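Local structure of iron Transport-associated domain protein (Bacillus anthracis, 4H8Q) at residues F20-D25 with E29-N34; E60-F65 with N86-E91; V105-D108 with N113-H116. The protein binds heme through a NEAT domain and probably acts as a hemophore that takes heme from methemoglobin for bacterial iron acquisition. The protein carries 1 engineered substitution. All blocks are in the same frame, centred on the assembly; numbering follows the deposited sequence. Where two conformers were deposited one is given.

Overall arrangement
From the N terminus, contact 1 closes the short loop that leaves strand 14-24, folding 29-34 back on the strand end, where it binds one heme propionate. Contact 2 closes a longer excursion, bringing strand 87-94 against strand 62-69 across the barrel interior, with strand 72-82 between them in the sheet. Contact 3 closes the hairpin of strands 101-109 and 114-125. The three follow in series; none nests or crosses. Space joins what sequence separates: M33 packs on F65 and V105, T63 and W61 bond to D108, and strands 14-24 and 114-125 are neighbours in the eight-stranded antiparallel barrel. All three contacts reach the heme.

Contact 1 of 3, residues F20-D25 with E29-N34; sequences FKVLKD and EISMMN. With HEM (protoporphyrin IX containing Fe), chain B.
V22 is held by 29-34 through both ends of its backbone unit. V22 N donates to N34 OD1 (2.9 Å, N-H...O 168°), and V22 O accepts from S31 N at 2.8 Å. With CG anti to the backbone N (chi1 -164°), N34 turns its amide oxygen back to the strand, much as a neighbouring strand's carbonyl would, although the donor is tilted from the amide plane. Together with the bond from S31 N to V22 O, K24 N to E29 O (2.9 Å) frames a single backbone bridge between L23 and I30. The buried side is close-packed: the CG1 branch of V22 rests on S31 CB at 3.8 Å and lies near M33 CB.

The other side is looser and wetter. Exposed I30 lays CD1 against K21 CD, 3.8 Å away, and against a methyl of L23. K24 NZ and E29 OE2 stay apart, joined by a water that accepts from the lysine and donates to the carboxylate.

Toward the heme, S31 OG donates to propionate oxygen O1D at 2.6 Å while accepting from M33 N in an ST turn. M32 N gives a nearly straight bond to O2D (2.8 Å, 172°). The aliphatic chain of K24 lies alongside the same carboxylate. This lip of the heme pocket therefore takes one propionate with a hydroxyl and a backbone amide, neutral donors that probably stabilise its negative charge and fix its rotation, while the ammonium group of K24 bonds to water.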
loop_
_atom_site.group_PDB
_atom_site.type_symbol
_atom_site.label_atom_id
_atom_site.label_comp_id
_atom_site.label_asym_id
_atom_site.label_seq_id
_atom_site.Cartn_x
_atom_site.Cartn_y
_atom_site.Cartn_z
ATOM N N PHE A 20 0.205 9.702 0.148
ATOM C CA PHE A 20 -0.910 8.942 0.712
ATOM C C PHE A 20 -0.685 8.714 2.198
ATOM O O PHE A 20 0.423 8.937 2.718
ATOM C CB PHE A 20 -1.058 7.588 0.005
ATOM C CG PHE A 20 0.054 6.632 0.325
ATOM C CD1 PHE A 20 1.249 6.685 -0.379
ATOM C CD2 PHE A 20 -0.087 5.694 1.343
ATOM C CE1 PHE A 20 2.287 5.820 -0.071
ATOM C CE2 PHE A 20 0.941 4.818 1.652
ATOM C CZ PHE A 20 2.131 4.880 0.946
ATOM N N LYS A 21 -1.743 8.269 2.873
ATOM C CA LYS A 21 -1.684 7.878 4.268
ATOM C C LYS A 21 -2.434 6.557 4.399
ATOM O O LYS A 21 -3.376 6.297 3.642
ATOM C CB LYS A 21 -2.365 8.942 5.143
ATOM C CG LYS A 21 -1.622 10.261 5.230
ATOM C CD LYS A 21 -2.458 11.308 5.963
ATOM C CE LYS A 21 -1.725 12.646 6.060
ATOM N NZ LYS A 21 -2.584 13.709 6.671
ATOM N N VAL A 22 -2.011 5.723 5.341
ATOM C CA VAL A 22 -2.767 4.529 5.688
ATOM C C VAL A 22 -3.580 4.830 6.939
ATOM O O VAL A 22 -3.031 5.285 7.941
ATOM C CB VAL A 22 -1.851 3.323 5.945
ATOM C CG1 VAL A 22 -2.680 2.057 6.179
ATOM C CG2 VAL A 22 -0.911 3.122 4.749
ATOM N N LEU A 23 -4.878 4.556 6.866
ATOM C CA LEU A 23 -5.813 4.880 7.939
ATOM C C LEU A 23 -6.297 3.635 8.664
ATOM O O LEU A 23 -6.485 2.579 8.064
ATOM C CB LEU A 23 -7.011 5.634 7.357
ATOM C CG LEU A 23 -6.706 6.905 6.570
ATOM C CD1 LEU A 23 -7.995 7.472 5.963
ATOM C CD2 LEU A 23 -5.998 7.941 7.459
ATOM N N LYS A 24 -6.503 3.758 9.970
ATOM C CA LYS A 24 -7.111 2.696 10.747
ATOM C C LYS A 24 -8.520 2.402 10.225
ATOM O O LYS A 24 -9.255 3.323 9.870
ATOM C CB LYS A 24 -7.133 3.116 12.220
ATOM C CG LYS A 24 -7.806 2.139 13.144
ATOM C CD LYS A 24 -7.668 2.602 14.592
ATOM C CE LYS A 24 -8.406 1.673 15.537
ATOM N NZ LYS A 24 -8.282 2.127 16.947
ATOM N N ASP A 25 -8.871 1.122 10.172
ATOM C CA ASP A 25 -10.104 0.652 9.537
ATOM C C ASP A 25 -11.334 1.445 9.996
ATOM O O ASP A 25 -11.602 1.536 11.196
ATOM C CB ASP A 25 -10.300 -0.833 9.838
ATOM C CG ASP A 25 -11.480 -1.443 9.085
ATOM O OD1 ASP A 25 -11.681 -1.118 7.896
ATOM O OD2 ASP A 25 -12.199 -2.267 9.695
ATOM N N GLU A 29 -8.293 8.121 11.489
ATOM C CA GLU A 29 -7.090 8.060 12.313
ATOM C C GLU A 29 -5.944 7.410 11.551
ATOM O O GLU A 29 -6.157 6.463 10.799
ATOM C CB GLU A 29 -7.359 7.261 13.586
ATOM C CG GLU A 29 -8.402 7.913 14.488
ATOM C CD GLU A 29 -8.694 7.092 15.727
ATOM O OE1 GLU A 29 -7.806 7.015 16.601
ATOM O OE2 GLU A 29 -9.811 6.532 15.830
ATOM N N ILE A 30 -4.731 7.912 11.757
ATOM C CA ILE A 30 -3.565 7.330 11.090
ATOM C C ILE A 30 -3.278 5.942 11.627
ATOM O O ILE A 30 -3.228 5.729 12.840
ATOM C CB ILE A 30 -2.312 8.212 11.239
ATOM C CG1 ILE A 30 -2.597 9.621 10.722
ATOM C CG2 ILE A 30 -1.137 7.605 10.477
ATOM C CD1 ILE A 30 -3.057 9.659 9.281
ATOM N N SER A 31 -3.093 4.985 10.719
ATOM C CA SER A 31 -2.849 3.607 11.113
ATOM C C SER A 31 -1.419 3.413 11.585
ATOM O O SER A 31 -0.502 4.125 11.145
ATOM C CB SER A 31 -3.081 2.669 9.918
ATOM O OG SER A 31 -2.800 1.330 10.265
ATOM N N MET A 32 -1.231 2.438 12.477
ATOM C CA MET A 32 0.094 1.963 12.883
ATOM C C MET A 32 0.876 1.497 11.656
ATOM O O MET A 32 2.110 1.506 11.645
ATOM C CB MET A 32 -0.024 0.804 13.885
ATOM C CG MET A 32 -0.448 1.199 15.311
ATOM S SD MET A 32 0.823 2.050 16.283
ATOM C CE MET A 32 2.034 0.758 16.564
ATOM N N MET A 33 0.156 1.101 10.616
ATOM C CA MET A 33 0.808 0.654 9.383
ATOM C C MET A 33 1.485 1.806 8.649
ATOM O O MET A 33 2.426 1.593 7.891
ATOM C CB MET A 33 -0.176 -0.059 8.458
ATOM C CG MET A 33 0.462 -0.507 7.153
ATOM S SD MET A 33 -0.607 -1.660 6.277
ATOM C CE MET A 33 0.450 -1.990 4.860
ATOM N N ASN A 34 1.020 3.031 8.870
ATOM C CA ASN A 34 1.539 4.161 8.127
ATOM C C ASN A 34 3.040 4.340 8.341
ATOM O O ASN A 34 3.746 4.897 7.494
ATOM C CB ASN A 34 0.790 5.429 8.516
ATOM C CG ASN A 34 1.000 6.543 7.533
ATOM O OD1 ASN A 34 0.558 6.471 6.381
ATOM N ND2 ASN A 34 1.676 7.597 7.980
HETATM C CHA HEM B . -2.435 -2.258 15.941
HETATM C CHB HEM B . 1.800 -2.631 18.283
HETATM C CHC HEM B . 4.086 -3.642 14.107
HETATM C CHD HEM B . -0.016 -2.687 11.679
HETATM C C1A HEM B . -1.487 -2.282 16.928
HETATM C C2A HEM B . -1.729 -2.073 18.344
HETATM C C3A HEM B . -0.554 -2.171 18.973
HETATM C C4A HEM B . 0.468 -2.461 17.995
HETATM C CMA HEM B . -0.298 -2.021 20.488
HETATM C CAA HEM B . -3.106 -1.762 18.986
HETATM C CBA HEM B . -3.551 -0.357 18.577
HETATM C CGA HEM B . -2.562 0.707 19.004
HETATM O O1A HEM B . -2.092 0.669 20.169
HETATM O O2A HEM B . -2.245 1.622 18.198
HETATM C C1B HEM B . 2.777 -2.911 17.355
HETATM C C2B HEM B . 4.185 -3.030 17.647
HETATM C C3B HEM B . 4.822 -3.305 16.510
HETATM C C4B HEM B . 3.840 -3.379 15.442
HETATM C CMB HEM B . 4.833 -2.842 19.039
HETATM C CAB HEM B . 6.348 -3.511 16.392
HETATM C CBB HEM B . 6.909 -3.653 15.195
HETATM C C1C HEM B . 3.184 -3.442 13.080
HETATM C C2C HEM B . 3.471 -3.543 11.661
HETATM C C3C HEM B . 2.344 -3.284 10.987
HETATM C C4C HEM B . 1.293 -3.007 11.955
HETATM C CMC HEM B . 4.849 -3.907 11.054
HETATM C CAC HEM B . 2.180 -3.280 9.453
HETATM C CBC HEM B . 0.961 -3.162 8.928
HETATM C C1D HEM B . -1.012 -2.504 12.610
HETATM C C2D HEM B . -2.385 -2.256 12.257
HETATM C C3D HEM B . -3.136 -2.120 13.566
HETATM C C4D HEM B . -2.146 -2.305 14.598
HETATM C CMD HEM B . -2.973 -2.141 10.844
HETATM C CAD HEM B . -4.641 -1.854 13.747
HETATM C CBD HEM B . -4.862 -0.413 14.181
HETATM C CGD HEM B . -4.304 0.562 13.183
HETATM O O1D HEM B . -4.615 0.466 11.958
HETATM O O2D HEM B . -3.551 1.466 13.630
HETATM N NA HEM B . -0.143 -2.518 16.752
HETATM N NB HEM B . 2.598 -3.129 15.998
HETATM N NC HEM B . 1.851 -3.103 13.213
HETATM N ND HEM B . -0.902 -2.529 14.001
HETATM FE FE HEM B . 0.799 -3.045 15.010
HETATM O O HOH W 1 2.192 7.775 4.517
HETATM O O HOH W 2 -10.498 4.057 16.846
#

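Contact 2 of 3, residues E60-F65 with N86-E91; sequences EWITKF and NTRVVE. With HEM (protoporphyrin IX containing Fe), chain B.
R88 reaches across the barrel interior to the carbonyl of I62. NH2 donates to I62 O at 2.9 Å, and NH1 adds a weak bond to the same oxygen at 3.1 Å, so one acceptor meets the edge of the guanidinium between its two terminal nitrogens. The donor comes from above: NH2 stands 46° out of the I62 carbonyl plane, off its lone pairs. I62 CG2 lies beside NH2 at 3.8 Å.

On one side of this bond, N86 OD1 accepts from E60 N (2.9 Å), here in the carbonyl plane and on a lone pair; the same oxygen also lies against E60 CB. On the other, F65 and V90 meet inside the barrel, the CG2 methyl of V90 touching the ring at CD2 (3.8 Å) in an oblique approach.

The next shell helps to set these positions. R88 starts with CG between its backbone N and carbonyl carbon (chi1 74°) and then runs extended to NE, a shape long enough to cross to strand 62-69. S59 OG is the stronger partner of NH1, whose bond to I62 O is weak, and L56 packs against both R88 and V90. A classic bulge, T63 and K64 both facing K106, interrupts strand 62-69 just past I62, while N86 and T87 form a G1 bulge facing D82. F65 is backed by A76, A103 and M33. W61, next to E60, belongs to the heme pocket.

The buried guanidinium is thus met by a backbone carbonyl and a hydroxyl, neutral oxygens that probably stabilise its positive charge and tie I62, the residue that follows the pocket residue W61, to strand 87-94.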
loop_
_atom_site.group_PDB
_atom_site.type_symbol
_atom_site.label_atom_id
_atom_site.label_comp_id
_atom_site.label_asym_id
_atom_site.label_seq_id
_atom_site.Cartn_x
_atom_site.Cartn_y
_atom_site.Cartn_z
ATOM N N GLU A 60 10.263 -8.134 6.067
ATOM C CA GLU A 60 10.247 -9.462 6.660
ATOM C C GLU A 60 9.053 -9.673 7.600
ATOM O O GLU A 60 8.564 -10.788 7.746
ATOM C CB GLU A 60 11.557 -9.673 7.417
ATOM C CG GLU A 60 11.645 -10.934 8.234
ATOM C CD GLU A 60 12.953 -10.999 9.009
ATOM O OE1 GLU A 60 12.929 -11.374 10.204
ATOM O OE2 GLU A 60 14.005 -10.662 8.420
ATOM N N TRP A 61 8.592 -8.596 8.227
ATOM C CA TRP A 61 7.461 -8.679 9.162
ATOM C C TRP A 61 6.105 -8.701 8.465
ATOM O O TRP A 61 5.112 -9.172 9.021
ATOM C CB TRP A 61 7.474 -7.470 10.092
ATOM C CG TRP A 61 8.552 -7.470 11.101
ATOM C CD1 TRP A 61 9.422 -8.486 11.394
ATOM C CD2 TRP A 61 8.886 -6.386 11.965
ATOM N NE1 TRP A 61 10.275 -8.092 12.399
ATOM C CE2 TRP A 61 9.970 -6.812 12.763
ATOM C CE3 TRP A 61 8.376 -5.098 12.142
ATOM C CZ2 TRP A 61 10.549 -5.986 13.728
ATOM C CZ3 TRP A 61 8.953 -4.281 13.098
ATOM C CH2 TRP A 61 10.028 -4.730 13.883
ATOM N N ILE A 62 6.047 -8.164 7.257
ATOM C CA ILE A 62 4.762 -8.049 6.576
ATOM C C ILE A 62 4.588 -9.257 5.678
ATOM O O ILE A 62 5.192 -9.342 4.618
ATOM C CB ILE A 62 4.663 -6.725 5.787
ATOM C CG1 ILE A 62 4.932 -5.539 6.719
ATOM C CG2 ILE A 62 3.295 -6.606 5.133
ATOM C CD1 ILE A 62 5.063 -4.197 6.011
ATOM N N THR A 63 3.786 -10.217 6.121
ATOM C CA THR A 63 3.712 -11.493 5.414
ATOM C C THR A 63 2.664 -11.544 4.308
ATOM O O THR A 63 2.780 -12.344 3.376
ATOM C CB THR A 63 3.558 -12.678 6.380
ATOM O OG1 THR A 63 2.393 -12.486 7.178
ATOM C CG2 THR A 63 4.772 -12.772 7.291
ATOM N N LYS A 64 1.645 -10.699 4.406
ATOM C CA LYS A 64 0.634 -10.597 3.361
ATOM C C LYS A 64 0.213 -9.153 3.194
ATOM O O LYS A 64 0.136 -8.398 4.170
ATOM C CB LYS A 64 -0.612 -11.417 3.701
ATOM C CG LYS A 64 -0.431 -12.921 3.664
ATOM C CD LYS A 64 -1.778 -13.617 3.843
ATOM C CE LYS A 64 -1.688 -15.093 3.477
ATOM N NZ LYS A 64 -2.962 -15.824 3.755
ATOM N N PHE A 65 -0.065 -8.765 1.954
ATOM C CA PHE A 65 -0.621 -7.446 1.692
ATOM C C PHE A 65 -1.593 -7.525 0.524
ATOM O O PHE A 65 -1.218 -7.949 -0.572
ATOM C CB PHE A 65 0.475 -6.413 1.396
ATOM C CG PHE A 65 -0.069 -5.053 1.089
ATOM C CD1 PHE A 65 -0.665 -4.293 2.091
ATOM C CD2 PHE A 65 -0.048 -4.554 -0.198
ATOM C CE1 PHE A 65 -1.191 -3.045 1.818
ATOM C CE2 PHE A 65 -0.576 -3.298 -0.486
ATOM C CZ PHE A 65 -1.139 -2.541 0.523
ATOM N N ASN A 86 15.838 -4.653 3.774
ATOM C CA ASN A 86 14.610 -5.225 4.318
ATOM C C ASN A 86 13.403 -4.387 3.896
ATOM O O ASN A 86 12.598 -3.966 4.728
ATOM C CB ASN A 86 14.683 -5.324 5.842
ATOM C CG ASN A 86 13.516 -6.109 6.440
ATOM O OD1 ASN A 86 12.889 -6.923 5.767
ATOM N ND2 ASN A 86 13.242 -5.875 7.730
ATOM N N THR A 87 13.302 -4.133 2.597
ATOM C CA THR A 87 12.136 -3.464 2.031
ATOM C C THR A 87 11.687 -4.235 0.804
ATOM O O THR A 87 12.432 -5.056 0.265
ATOM C CB THR A 87 12.446 -2.015 1.602
ATOM O OG1 THR A 87 13.467 -2.029 0.592
ATOM C CG2 THR A 87 12.897 -1.168 2.790
ATOM N N ARG A 88 10.456 -3.994 0.366
ATOM C CA ARG A 88 10.027 -4.517 -0.920
ATOM C C ARG A 88 9.018 -3.573 -1.542
ATOM O O ARG A 88 8.440 -2.739 -0.856
ATOM C CB ARG A 88 9.441 -5.916 -0.792
ATOM C CG ARG A 88 8.042 -5.997 -0.175
ATOM C CD ARG A 88 7.655 -7.460 -0.113
ATOM N NE ARG A 88 6.302 -7.741 0.369
ATOM C CZ ARG A 88 5.999 -7.959 1.651
ATOM N NH1 ARG A 88 6.935 -7.860 2.585
ATOM N NH2 ARG A 88 4.756 -8.255 1.998
ATOM N N VAL A 89 8.832 -3.697 -2.850
ATOM C CA VAL A 89 7.884 -2.852 -3.554
ATOM C C VAL A 89 6.726 -3.708 -4.043
ATOM O O VAL A 89 6.927 -4.742 -4.694
ATOM C CB VAL A 89 8.548 -2.126 -4.752
ATOM C CG1 VAL A 89 7.512 -1.253 -5.482
ATOM C CG2 VAL A 89 9.703 -1.281 -4.268
ATOM N N VAL A 90 5.507 -3.287 -3.713
ATOM C CA VAL A 90 4.309 -3.993 -4.156
ATOM C C VAL A 90 3.528 -3.104 -5.113
ATOM O O VAL A 90 3.589 -1.872 -5.033
ATOM C CB VAL A 90 3.418 -4.459 -2.969
ATOM C CG1 VAL A 90 4.193 -5.430 -2.066
ATOM C CG2 VAL A 90 2.908 -3.264 -2.166
ATOM N N GLU A 91 2.803 -3.727 -6.031
ATOM C CA GLU A 91 2.092 -2.980 -7.060
ATOM C C GLU A 91 0.649 -3.436 -7.126
ATOM O O GLU A 91 0.362 -4.630 -7.045
ATOM C CB GLU A 91 2.767 -3.224 -8.406
ATOM C CG GLU A 91 2.083 -2.588 -9.587
ATOM C CD GLU A 91 2.728 -3.025 -10.891
ATOM O OE1 GLU A 91 2.344 -4.098 -11.416
ATOM O OE2 GLU A 91 3.630 -2.304 -11.374
HETATM C CHA HEM B . -2.435 -2.258 15.941
HETATM C CHB HEM B . 1.800 -2.631 18.283
HETATM C CHC HEM B . 4.086 -3.642 14.107
HETATM C CHD HEM B . -0.016 -2.687 11.679
HETATM C C1A HEM B . -1.487 -2.282 16.928
HETATM C C2A HEM B . -1.729 -2.073 18.344
HETATM C C3A HEM B . -0.554 -2.171 18.973
HETATM C C4A HEM B . 0.468 -2.461 17.995
HETATM C CMA HEM B . -0.298 -2.021 20.488
HETATM C CAA HEM B . -3.106 -1.762 18.986
HETATM C CBA HEM B . -3.551 -0.357 18.577
HETATM C CGA HEM B . -2.562 0.707 19.004
HETATM O O1A HEM B . -2.092 0.669 20.169
HETATM O O2A HEM B . -2.245 1.622 18.198
HETATM C C1B HEM B . 2.777 -2.911 17.355
HETATM C C2B HEM B . 4.185 -3.030 17.647
HETATM C C3B HEM B . 4.822 -3.305 16.510
HETATM C C4B HEM B . 3.840 -3.379 15.442
HETATM C CMB HEM B . 4.833 -2.842 19.039
HETATM C CAB HEM B . 6.348 -3.511 16.392
HETATM C CBB HEM B . 6.909 -3.653 15.195
HETATM C C1C HEM B . 3.184 -3.442 13.080
HETATM C C2C HEM B . 3.471 -3.543 11.661
HETATM C C3C HEM B . 2.344 -3.284 10.987
HETATM C C4C HEM B . 1.293 -3.007 11.955
HETATM C CMC HEM B . 4.849 -3.907 11.054
HETATM C CAC HEM B . 2.180 -3.280 9.453
HETATM C CBC HEM B . 0.961 -3.162 8.928
HETATM C C1D HEM B . -1.012 -2.504 12.610
HETATM C C2D HEM B . -2.385 -2.256 12.257
HETATM C C3D HEM B . -3.136 -2.120 13.566
HETATM C C4D HEM B . -2.146 -2.305 14.598
HETATM C CMD HEM B . -2.973 -2.141 10.844
HETATM C CAD HEM B . -4.641 -1.854 13.747
HETATM C CBD HEM B . -4.862 -0.413 14.181
HETATM C CGD HEM B . -4.304 0.562 13.183
HETATM O O1D HEM B . -4.615 0.466 11.958
HETATM O O2D HEM B . -3.551 1.466 13.630
HETATM N NA HEM B . -0.143 -2.518 16.752
HETATM N NB HEM B . 2.598 -3.129 15.998
HETATM N NC HEM B . 1.851 -3.103 13.213
HETATM N ND HEM B . -0.902 -2.529 14.001
HETATM FE FE HEM B . 0.799 -3.045 15.010
#

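Contact 3 of 3, residues V105-D108 with N113-H116. With ZN (zinc ion), chain C; HEM (protoporphyrin IX containing Fe), chain B.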
loop_
_atom_site.group_PDB
_atom_site.type_symbol
_atom_site.label_atom_id
_atom_site.label_comp_id
_atom_site.label_asym_id
_atom_site.label_seq_id
_atom_site.Cartn_x
_atom_site.Cartn_y
_atom_site.Cartn_z
ATOM N N VAL A 105 -3.664 -6.471 5.693
ATOM C CA VAL A 105 -2.257 -6.739 5.965
ATOM C C VAL A 105 -2.144 -7.846 7.011
ATOM O O VAL A 105 -2.955 -7.920 7.938
ATOM C CB VAL A 105 -1.511 -5.449 6.410
ATOM C CG1 VAL A 105 -2.034 -4.928 7.770
ATOM C CG2 VAL A 105 -0.006 -5.679 6.437
ATOM N N LYS A 106 -1.164 -8.731 6.836
ATOM C CA LYS A 106 -0.832 -9.721 7.850
ATOM C C LYS A 106 0.586 -9.466 8.329
ATOM O O LYS A 106 1.496 -9.291 7.526
ATOM C CB LYS A 106 -0.970 -11.145 7.314
ATOM C CG LYS A 106 -0.729 -12.225 8.358
ATOM C CD LYS A 106 -1.088 -13.591 7.794
ATOM C CE LYS A 106 -1.038 -14.684 8.855
ATOM N NZ LYS A 106 0.358 -15.113 9.117
ATOM N N VAL A 107 0.770 -9.435 9.644
ATOM C CA VAL A 107 2.064 -9.123 10.236
ATOM C C VAL A 107 2.504 -10.272 11.137
ATOM O O VAL A 107 1.705 -10.805 11.915
ATOM C CB VAL A 107 1.990 -7.838 11.079
ATOM C CG1 VAL A 107 3.376 -7.436 11.576
ATOM C CG2 VAL A 107 1.348 -6.701 10.284
ATOM N N ASP A 108 3.766 -10.671 11.009
ATOM C CA ASP A 108 4.325 -11.724 11.857
ATOM C C ASP A 108 5.701 -11.343 12.353
ATOM O O ASP A 108 6.636 -11.188 11.562
ATOM C CB ASP A 108 4.398 -13.061 11.122
ATOM C CG ASP A 108 3.036 -13.635 10.828
ATOM O OD1 ASP A 108 2.597 -13.536 9.659
ATOM O OD2 ASP A 108 2.398 -14.181 11.762
ATOM N N ASN A 113 6.300 -12.258 19.599
ATOM C CA ASN A 113 4.974 -12.871 19.620
ATOM C C ASN A 113 3.891 -11.906 19.149
ATOM O O ASN A 113 2.897 -11.643 19.845
ATOM C CB ASN A 113 4.630 -13.413 21.005
ATOM C CG ASN A 113 3.418 -14.315 20.971
ATOM O OD1 ASN A 113 3.238 -15.091 20.023
ATOM N ND2 ASN A 113 2.563 -14.204 21.982
ATOM N N TYR A 114 4.103 -11.357 17.961
ATOM C CA TYR A 114 3.135 -10.459 17.358
ATOM C C TYR A 114 2.664 -11.078 16.055
ATOM O O TYR A 114 3.402 -11.130 15.080
ATOM C CB TYR A 114 3.774 -9.094 17.100
ATOM C CG TYR A 114 2.829 -8.024 16.590
ATOM C CD1 TYR A 114 2.036 -7.287 17.467
ATOM C CD2 TYR A 114 2.752 -7.728 15.232
ATOM C CE1 TYR A 114 1.185 -6.293 17.005
ATOM C CE2 TYR A 114 1.911 -6.733 14.762
ATOM C CZ TYR A 114 1.123 -6.025 15.647
ATOM O OH TYR A 114 0.296 -5.034 15.165
ATOM N N HIS A 115 1.437 -11.573 16.049
ATOM C CA HIS A 115 0.907 -12.247 14.875
ATOM C C HIS A 115 -0.523 -11.817 14.727
ATOM O O HIS A 115 -1.394 -12.289 15.468
ATOM C CB HIS A 115 0.967 -13.756 15.059
ATOM C CG HIS A 115 2.340 -14.272 15.328
ATOM N ND1 HIS A 115 3.256 -14.514 14.325
ATOM C CD2 HIS A 115 2.964 -14.589 16.487
ATOM C CE1 HIS A 115 4.377 -14.967 14.852
ATOM N NE2 HIS A 115 4.228 -15.015 16.169
ATOM N N HIS A 116 -0.767 -10.904 13.795
ATOM C CA HIS A 116 -2.094 -10.347 13.619
ATOM C C HIS A 116 -2.389 -10.116 12.161
ATOM O O HIS A 116 -1.474 -10.050 11.341
ATOM C CB HIS A 116 -2.200 -9.006 14.328
ATOM C CG HIS A 116 -2.100 -9.112 15.814
ATOM N ND1 HIS A 116 -3.194 -9.328 16.614
ATOM C CD2 HIS A 116 -1.025 -9.071 16.638
ATOM C CE1 HIS A 116 -2.805 -9.404 17.879
ATOM N NE2 HIS A 116 -1.495 -9.253 17.918
HETATM ZN ZN ZN C . -5.190 -9.625 15.997
HETATM C CHA HEM B . -2.435 -2.258 15.941
HETATM C CHB HEM B . 1.800 -2.631 18.283
HETATM C CHC HEM B . 4.086 -3.642 14.107
HETATM C CHD HEM B . -0.016 -2.687 11.679
HETATM C C1A HEM B . -1.487 -2.282 16.928
HETATM C C2A HEM B . -1.729 -2.073 18.344
HETATM C C3A HEM B . -0.554 -2.171 18.973
HETATM C C4A HEM B . 0.468 -2.461 17.995
HETATM C CMA HEM B . -0.298 -2.021 20.488
HETATM C CAA HEM B . -3.106 -1.762 18.986
HETATM C CBA HEM B . -3.551 -0.357 18.577
HETATM C CGA HEM B . -2.562 0.707 19.004
HETATM O O1A HEM B . -2.092 0.669 20.169
HETATM O O2A HEM B . -2.245 1.622 18.198
HETATM C C1B HEM B . 2.777 -2.911 17.355
HETATM C C2B HEM B . 4.185 -3.030 17.647
HETATM C C3B HEM B . 4.822 -3.305 16.510
HETATM C C4B HEM B . 3.840 -3.379 15.442
HETATM C CMB HEM B . 4.833 -2.842 19.039
HETATM C CAB HEM B . 6.348 -3.511 16.392
HETATM C CBB HEM B . 6.909 -3.653 15.195
HETATM C C1C HEM B . 3.184 -3.442 13.080
HETATM C C2C HEM B . 3.471 -3.543 11.661
HETATM C C3C HEM B . 2.344 -3.284 10.987
HETATM C C4C HEM B . 1.293 -3.007 11.955
HETATM C CMC HEM B . 4.849 -3.907 11.054
HETATM C CAC HEM B . 2.180 -3.280 9.453
HETATM C CBC HEM B . 0.961 -3.162 8.928
HETATM C C1D HEM B . -1.012 -2.504 12.610
HETATM C C2D HEM B . -2.385 -2.256 12.257
HETATM C C3D HEM B . -3.136 -2.120 13.566
HETATM C C4D HEM B . -2.146 -2.305 14.598
HETATM C CMD HEM B . -2.973 -2.141 10.844
HETATM C CAD HEM B . -4.641 -1.854 13.747
HETATM C CBD HEM B . -4.862 -0.413 14.181
HETATM C CGD HEM B . -4.304 0.562 13.183
HETATM O O1D HEM B . -4.615 0.466 11.958
HETATM O O2D HEM B . -3.551 1.466 13.630
HETATM N NA HEM B . -0.143 -2.518 16.752
HETATM N NB HEM B . 2.598 -3.129 15.998
HETATM N NC HEM B . 1.851 -3.103 13.213
HETATM N ND HEM B . -0.902 -2.529 14.001
HETATM FE FE HEM B . 0.799 -3.045 15.010
HETATM O O HOH W 3 -5.994 -9.461 18.208
#
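Y114 and V107 meet edge to methyl: V107 CG1 lies in the plane of the tyrosine ring, 3.6 Å from CE2, while its other branch, CG2, turns to the porphyrin. CG of Y114 is anti to its backbone N (chi1 -175°), which carries the phenol out over the heme, and Y114 OH binds the iron at 2.1 Å. One ring face looks onto the porphyrin, with HEM C4B 3.7 Å above the plane. Against the opposite face stands H116, whose CD2 sits 3.5 Å above the Y114 ring plane, toward the rim, with Y114 CG near the plane of the imidazole. The imidazole then sends ND1 the other way, to a zinc ion at 2.1 Å that also carries a water.

V107 and H116 are an antiparallel hydrogen-bonded pair, with V107 N to H116 O at 2.9 Å and almost linear. Next to them D108 and H115 are a non-hydrogen-bonded pair, whose side chains share the sheet face away from the heme. These two cross at about a right angle, carboxylate and imidazole planes 46° apart. H115 ND1 donates in its ring plane to the anti lone pair of D108 OD2 (2.7 Å, 165°). D108 OD1 uses its syn lone pair for a salt bridge from K106 NZ at 2.8 Å and also bonds to T63, so both oxygens are engaged.

Y114 OH is hydrogen-bonded to Y118 OH, four residues further along the same strand, the YxxxY tyrosine pair of heme-binding NEAT domains. The hairpin lies at the heme end of the barrel: strand 101-109 runs between strands 62-69 and 114-125, bonding to W61, T63 and K64 on its other edge.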